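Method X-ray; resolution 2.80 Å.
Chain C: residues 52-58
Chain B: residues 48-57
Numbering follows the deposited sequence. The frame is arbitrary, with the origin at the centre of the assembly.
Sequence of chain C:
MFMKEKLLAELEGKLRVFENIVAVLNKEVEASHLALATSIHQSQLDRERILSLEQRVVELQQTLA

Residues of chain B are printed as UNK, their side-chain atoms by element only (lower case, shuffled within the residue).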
# COMPACT_ATOMS: atom_id res chain seq x y z
N SER C 52 27.84 10.04 -13.66
CA SER C 52 28.49 11.34 -13.72
C SER C 52 29.54 11.48 -12.61
O SER C 52 30.66 11.90 -12.86
CB SER C 52 27.46 12.46 -13.60
OG SER C 52 28.09 13.72 -13.66
N LEU C 53 29.15 11.13 -11.39
CA LEU C 53 30.06 11.17 -10.25
C LEU C 53 31.24 10.23 -10.41
O LEU C 53 32.34 10.57 -9.99
CB LEU C 53 29.33 10.84 -8.95
CG LEU C 53 28.40 11.91 -8.36
CD1 LEU C 53 27.51 11.31 -7.30
CD2 LEU C 53 29.18 13.08 -7.78
N GLU C 54 31.05 9.06 -11.01
CA GLU C 54 32.19 8.18 -11.22
C GLU C 54 33.19 8.83 -12.16
O GLU C 54 34.39 8.78 -11.93
CB GLU C 54 31.76 6.82 -11.76
CG GLU C 54 30.88 6.05 -10.80
CD GLU C 54 30.37 4.71 -11.35
OE1 GLU C 54 30.12 4.59 -12.59
OE2 GLU C 54 30.21 3.78 -10.53
N GLN C 55 32.67 9.45 -13.22
CA GLN C 55 33.52 10.09 -14.22
C GLN C 55 34.26 11.27 -13.60
O GLN C 55 35.48 11.34 -13.69
CB GLN C 55 32.69 10.53 -15.43
CG GLN C 55 33.54 11.01 -16.60
CD GLN C 55 32.79 10.91 -17.92
OE1 GLN C 55 31.56 10.83 -17.94
NE2 GLN C 55 33.53 10.92 -19.03
N ARG C 56 33.51 12.18 -12.98
CA ARG C 56 34.12 13.28 -12.24
C ARG C 56 35.22 12.82 -11.31
O ARG C 56 36.25 13.49 -11.17
CB ARG C 56 33.08 14.00 -11.40
CG ARG C 56 32.25 14.99 -12.18
CD ARG C 56 31.08 15.47 -11.35
NE ARG C 56 31.43 16.56 -10.44
CZ ARG C 56 30.58 17.11 -9.58
NH1 ARG C 56 30.98 18.11 -8.79
NH2 ARG C 56 29.33 16.67 -9.50
N VAL C 57 34.99 11.68 -10.66
CA VAL C 57 35.92 11.13 -9.66
C VAL C 57 37.14 10.45 -10.28
O VAL C 57 38.25 10.57 -9.75
CB VAL C 57 35.24 10.13 -8.70
CG1 VAL C 57 36.25 9.11 -8.16
CG2 VAL C 57 34.56 10.87 -7.55
N VAL C 58 36.94 9.72 -11.37
CA VAL C 58 38.06 9.18 -12.13
C VAL C 58 38.97 10.34 -12.59
O VAL C 58 40.20 10.24 -12.52
CB VAL C 58 37.56 8.31 -13.31
CG1 VAL C 58 38.35 8.63 -14.60
CG2 VAL C 58 37.65 6.84 -12.95
N UNK B 48 22.52 9.67 0.20
CA UNK B 48 23.90 9.26 -0.00
C UNK B 48 24.52 9.86 -1.27
O UNK B 48 25.72 10.15 -1.29
c UNK B 48 24.31 5.03 2.66
c UNK B 48 24.00 7.09 1.31
n UNK B 48 24.25 3.54 2.72
c UNK B 48 24.01 7.74 -0.05
c UNK B 48 24.20 5.59 1.24
N UNK B 49 23.72 10.01 -2.33
CA UNK B 49 24.22 10.59 -3.57
C UNK B 49 24.45 12.08 -3.40
O UNK B 49 25.49 12.61 -3.82
c UNK B 49 23.24 10.41 -4.73
c UNK B 49 23.95 10.70 -6.05
c UNK B 49 22.65 9.00 -4.73
c UNK B 49 23.67 7.90 -4.78
N UNK B 50 23.48 12.76 -2.79
CA UNK B 50 23.62 14.18 -2.47
C UNK B 50 24.93 14.45 -1.70
O UNK B 50 25.64 15.42 -1.94
o UNK B 50 20.04 15.57 -0.67
c UNK B 50 20.91 16.47 -0.80
o UNK B 50 20.78 17.64 -0.35
c UNK B 50 22.39 14.63 -1.66
c UNK B 50 22.20 16.11 -1.54
N UNK B 51 25.25 13.56 -0.77
CA UNK B 51 26.42 13.68 0.08
C UNK B 51 27.71 13.48 -0.71
O UNK B 51 28.66 14.24 -0.58
c UNK B 51 26.33 12.66 1.21
N UNK B 52 27.73 12.42 -1.51
CA UNK B 52 28.86 12.12 -2.37
C UNK B 52 29.02 13.24 -3.38
O UNK B 52 30.11 13.53 -3.85
c UNK B 52 28.73 8.33 -3.24
c UNK B 52 29.47 9.55 -2.81
c UNK B 52 29.82 9.44 -1.35
c UNK B 52 28.62 10.79 -3.10
N UNK B 53 27.91 13.86 -3.74
CA UNK B 53 27.93 14.89 -4.75
C UNK B 53 28.56 16.14 -4.15
O UNK B 53 29.38 16.81 -4.77
c UNK B 53 26.50 15.18 -5.22
o UNK B 53 26.52 15.87 -6.44
N UNK B 54 28.16 16.44 -2.92
CA UNK B 54 28.71 17.55 -2.14
C UNK B 54 30.22 17.45 -2.01
O UNK B 54 30.95 18.41 -2.23
o UNK B 54 28.04 18.87 -0.21
c UNK B 54 28.08 17.56 -0.75
N UNK B 55 30.67 16.26 -1.63
CA UNK B 55 32.07 16.00 -1.40
C UNK B 55 32.92 16.14 -2.65
O UNK B 55 34.03 16.69 -2.58
c UNK B 55 31.13 13.00 2.61
c UNK B 55 31.77 13.12 1.23
c UNK B 55 32.24 14.62 -0.76
c UNK B 55 31.68 14.53 0.67
n UNK B 55 31.92 13.67 3.69
N UNK B 56 32.42 15.68 -3.80
CA UNK B 56 33.17 15.87 -5.05
C UNK B 56 33.19 17.31 -5.56
O UNK B 56 34.04 17.66 -6.35
c UNK B 56 32.96 13.50 -5.94
c UNK B 56 32.69 14.97 -6.22
c UNK B 56 31.24 15.22 -6.48
N UNK B 57 32.24 18.14 -5.15
CA UNK B 57 32.32 19.53 -5.55
C UNK B 57 33.44 20.17 -4.74
O UNK B 57 34.18 21.01 -5.23
c UNK B 57 30.82 21.50 -6.19
n UNK B 57 28.65 22.40 -6.79
o UNK B 57 29.43 22.81 -4.72
c UNK B 57 30.99 20.26 -5.32
c UNK B 57 29.57 22.30 -5.83

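Position 48 of chain B carries four carbons in a row ending in a nitrogen, an unbranched chain that reaches nothing on chain C. It is K48(B), extended and exposed, as suits a long charged side chain.

Position 49 has four carbons, forked at the first, with one arm two carbons long. This is I49(B). It is buried, and its CG2 lies 3.8 Å from CD1 of L53(C), an apolar contact that suits a branched hydrocarbon.

At position 50, three carbons end in two oxygens: a carboxylate, hence E50(B). Its CA-to-CB bond points away from chain C, leaving the charge exposed. Position 51 has a single carbon and is A51(B), out of reach of the partner.

Position 52 shows four carbons forked at the second, the pattern of leucine. L52(B) is buried and sideways to the contact; its CB is 4.4 Å from CD1 of L53(C), so it helps to line the pocket around that residue.

Position 53 holds one carbon and one oxygen, which makes it S53(B). So small a side chain lets the partner come close to the backbone: CD2 of L53(C) is 3.7 Å from CA of S53(B). Its OG is 4.2 Å from NH2 of R56(C), with no hydrogen bond between them. Position 54 has the same two atoms, but its CA-to-CB bond points away from chain C; S54(B) is exposed and makes no contact there.

Position 55 repeats the four-carbon chain with a terminal nitrogen. K55(B) is exposed and out of reach.

Position 56 has one carbon carrying two others, the compact fork of valine. V56(B) points toward chain C. Its CG2 is 3.2 Å from CD2 of L53(C) and 3.7 Å from CZ of R56(C), over one face of the guanidinium, while its CG1 is 3.5 Å from CG2 of V57(C).

Position 57 has three carbons, the third bearing one oxygen and one nitrogen: an amide, Q57(B). It is exposed, as its polar end allows, and its CA lies 3.8 Å from NH1 of R56(C).

The two helices run in roughly the same direction, at 26°, and meet through packing alone, without a hydrogen bond between the stretches. L53(C) is the knob, seated among I49(B), L52(B), S53(B) and V56(B). One turn on, V57(C) meets V56(B), and R56(C) lays its guanidinium against that valine while NE and NH1 find hydrogen bonds elsewhere in the structure.

Chain B 48-57: KIEALSSKVQ
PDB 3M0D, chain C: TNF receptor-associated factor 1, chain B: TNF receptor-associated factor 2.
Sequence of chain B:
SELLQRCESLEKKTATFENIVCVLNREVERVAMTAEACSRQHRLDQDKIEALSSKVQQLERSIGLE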